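Ribonuclease VapC (Caulobacter crescentus, PDB 5K8J) is the toxin of a toxin-antitoxin pair, a PIN-domain protein that probably acts as a magnesium-dependent ribonuclease and is found here in complex with its VapB antitoxin. Local coordinates at residues V93-I98 against D115-I120. Sequence-based numbering, arbitrary orientation.
Sequences VVDRMI and DDFRDI
Phe-117 and Asp-95 meet at about a right angle, the carboxylate turned 47° from the ring plane. The far rim of the ring does the touching: CZ comes 3.5 Å from Asp-95 OD1, while CE2 lies 3.4 Å from the backbone O of Asp-95, which sits at the ring edge, near its plane. Asp-95 and Asp-6 are both predicted magnesium ligands of the PIN-domain active site, and Phe-117, which also packs on Asp-6, thus touches two members of that acidic cluster. Asp-116 OD2 lies 4.0 Å from Asp-95 OD2.

Arg-96, on the same helix 93-104, reaches segment 115-120, in the loop between strands 108-111 and 125-127, differently. Its CG, anti to the carbonyl carbon, comes 4.2 Å from Ile-120 CD1; from there the chain runs extended to NE. NH2 forms a salt bridge with Asp-119 OD2, 2.9 Å long and somewhat bent; the acceptor lies near the guanidinium plane, whereas the donor stands 46° out of the carboxylate plane. A water, also in the guanidinium plane, accepts from Arg-96 NE at 2.9 Å and donates to Asp-116 O and Asp-119 OD1. NH1 is taken by the carbonyl of Gly-87, and Lys-92 is a second cationic partner of Asp-119 OD2.

Two chemistries thus meet: salt and water bridges join Arg-96 to Asp-119 of the type I turn 117-120, while Phe-117 lies against the predicted metal-site carboxylate. The like charges of Asp-95 and Asp-116 probably favour a nearby cation; Arg-74 of the VapB chain packs on Asp-95, and Arg-91 pairs weakly with Asp-116.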
loop_
_atom_site.group_PDB
_atom_site.type_symbol
_atom_site.label_atom_id
_atom_site.label_comp_id
_atom_site.label_asym_id
_atom_site.label_seq_id
_atom_site.Cartn_x
_atom_site.Cartn_y
_atom_site.Cartn_z
ATOM N N VAL B 93 14.596 -10.602 -14.746
ATOM C CA VAL B 93 13.715 -10.558 -13.584
ATOM C C VAL B 93 14.510 -10.386 -12.290
ATOM O O VAL B 93 14.182 -9.534 -11.457
ATOM C CB VAL B 93 12.796 -11.799 -13.525
ATOM C CG1 VAL B 93 12.030 -11.828 -12.223
ATOM C CG2 VAL B 93 11.849 -11.818 -14.718
ATOM N N VAL B 94 15.525 -11.226 -12.058
ATOM C CA VAL B 94 16.268 -11.149 -10.789
ATOM C C VAL B 94 16.910 -9.775 -10.627
ATOM O O VAL B 94 16.813 -9.151 -9.562
ATOM C CB VAL B 94 17.336 -12.255 -10.706
ATOM C CG1 VAL B 94 18.253 -11.987 -9.514
ATOM C CG2 VAL B 94 16.672 -13.607 -10.550
ATOM N N ASP B 95 17.580 -9.308 -11.680
ATOM C CA ASP B 95 18.153 -7.962 -11.734
ATOM C C ASP B 95 17.150 -6.923 -11.253
ATOM O O ASP B 95 17.443 -6.051 -10.415
ATOM C CB ASP B 95 18.523 -7.590 -13.186
ATOM C CG ASP B 95 19.804 -8.217 -13.710
ATOM O OD1 ASP B 95 20.645 -8.695 -12.928
ATOM O OD2 ASP B 95 19.991 -8.131 -14.970
ATOM N N ARG B 96 15.964 -6.955 -11.845
ATOM C CA ARG B 96 14.966 -5.944 -11.536
ATOM C C ARG B 96 14.364 -6.105 -10.134
ATOM O O ARG B 96 13.981 -5.117 -9.492
ATOM C CB ARG B 96 13.905 -5.987 -12.640
ATOM C CG ARG B 96 14.407 -5.443 -13.956
ATOM C CD ARG B 96 13.473 -5.811 -15.078
ATOM N NE ARG B 96 13.854 -5.126 -16.305
ATOM C CZ ARG B 96 13.072 -5.065 -17.380
ATOM N NH1 ARG B 96 11.901 -5.653 -17.346
ATOM N NH2 ARG B 96 13.441 -4.397 -18.473
HETATM N N MSE B 97 14.291 -7.333 -9.605
HETATM C CA MSE B 97 13.862 -7.548 -8.231
HETATM C C MSE B 97 14.836 -6.884 -7.258
HETATM O O MSE B 97 14.408 -6.212 -6.326
HETATM C CB MSE B 97 13.748 -9.050 -7.928
HETATM C CG MSE B 97 12.551 -9.719 -8.594
HETATM SE SE MSE B 97 12.536 -11.641 -8.176
HETATM C CE MSE B 97 11.954 -11.539 -6.408
ATOM N N ILE B 98 16.134 -7.103 -7.476
ATOM C CA ILE B 98 17.099 -6.514 -6.554
ATOM C C ILE B 98 17.113 -4.990 -6.699
ATOM O O ILE B 98 17.140 -4.245 -5.702
ATOM C CB ILE B 98 18.484 -7.143 -6.763
ATOM C CG1 ILE B 98 18.392 -8.666 -6.558
ATOM C CG2 ILE B 98 19.477 -6.501 -5.771
ATOM C CD1 ILE B 98 19.658 -9.407 -6.847
ATOM N N ASP B 115 24.886 -1.884 -17.589
ATOM C CA ASP B 115 24.110 -1.730 -18.819
ATOM C C ASP B 115 22.764 -2.437 -18.746
ATOM O O ASP B 115 21.820 -2.014 -19.423
ATOM C CB ASP B 115 24.915 -2.248 -20.010
ATOM C CG ASP B 115 25.986 -1.273 -20.444
ATOM O OD1 ASP B 115 25.877 -0.071 -20.104
ATOM O OD2 ASP B 115 26.935 -1.708 -21.124
ATOM N N ASP B 116 22.633 -3.492 -17.926
ATOM C CA ASP B 116 21.366 -4.190 -17.809
ATOM C C ASP B 116 20.364 -3.464 -16.906
ATOM O O ASP B 116 19.257 -3.976 -16.691
ATOM C CB ASP B 116 21.569 -5.601 -17.264
ATOM C CG ASP B 116 21.975 -6.593 -18.353
ATOM O OD1 ASP B 116 21.736 -6.294 -19.548
ATOM O OD2 ASP B 116 22.544 -7.655 -18.014
ATOM N N PHE B 117 20.750 -2.317 -16.345
ATOM C CA PHE B 117 19.920 -1.561 -15.423
ATOM C C PHE B 117 19.612 -0.162 -15.948
ATOM O O PHE B 117 18.937 0.622 -15.250
ATOM C CB PHE B 117 20.593 -1.472 -14.044
ATOM C CG PHE B 117 20.815 -2.805 -13.402
ATOM C CD1 PHE B 117 21.920 -3.570 -13.728
ATOM C CD2 PHE B 117 19.907 -3.306 -12.495
ATOM C CE1 PHE B 117 22.097 -4.835 -13.164
ATOM C CE2 PHE B 117 20.082 -4.545 -11.929
ATOM C CZ PHE B 117 21.192 -5.303 -12.246
ATOM N N ARG B 118 20.016 0.142 -17.178
ATOM C CA ARG B 118 19.864 1.457 -17.764
ATOM C C ARG B 118 18.406 1.805 -18.025
ATOM O O ARG B 118 18.083 2.985 -18.180
ATOM C CB ARG B 118 20.665 1.505 -19.076
ATOM C CG ARG B 118 20.707 2.857 -19.768
ATOM C CD ARG B 118 21.303 2.740 -21.175
ATOM N NE ARG B 118 21.185 3.989 -21.934
ATOM C CZ ARG B 118 22.197 4.645 -22.501
ATOM N NH1 ARG B 118 23.441 4.185 -22.422
ATOM N NH2 ARG B 118 21.961 5.773 -23.168
ATOM N N ASP B 119 17.531 0.809 -18.080
ATOM C CA ASP B 119 16.128 1.014 -18.394
ATOM C C ASP B 119 15.261 1.140 -17.156
ATOM O O ASP B 119 14.037 1.076 -17.275
ATOM C CB ASP B 119 15.605 -0.123 -19.293
ATOM C CG ASP B 119 15.753 -1.494 -18.663
ATOM O OD1 ASP B 119 16.200 -1.565 -17.503
ATOM O OD2 ASP B 119 15.431 -2.512 -19.342
ATOM N N ILE B 120 15.852 1.317 -15.974
ATOM C CA ILE B 120 15.096 1.410 -14.731
ATOM C C ILE B 120 15.041 2.863 -14.277
ATOM O O ILE B 120 16.043 3.400 -13.772
ATOM C CB ILE B 120 15.713 0.519 -13.646
ATOM C CG1 ILE B 120 15.688 -0.949 -14.110
ATOM C CG2 ILE B 120 14.991 0.684 -12.321
ATOM C CD1 ILE B 120 16.394 -1.868 -13.189
HETATM O O HOH W 1 16.431 -3.899 -16.359
#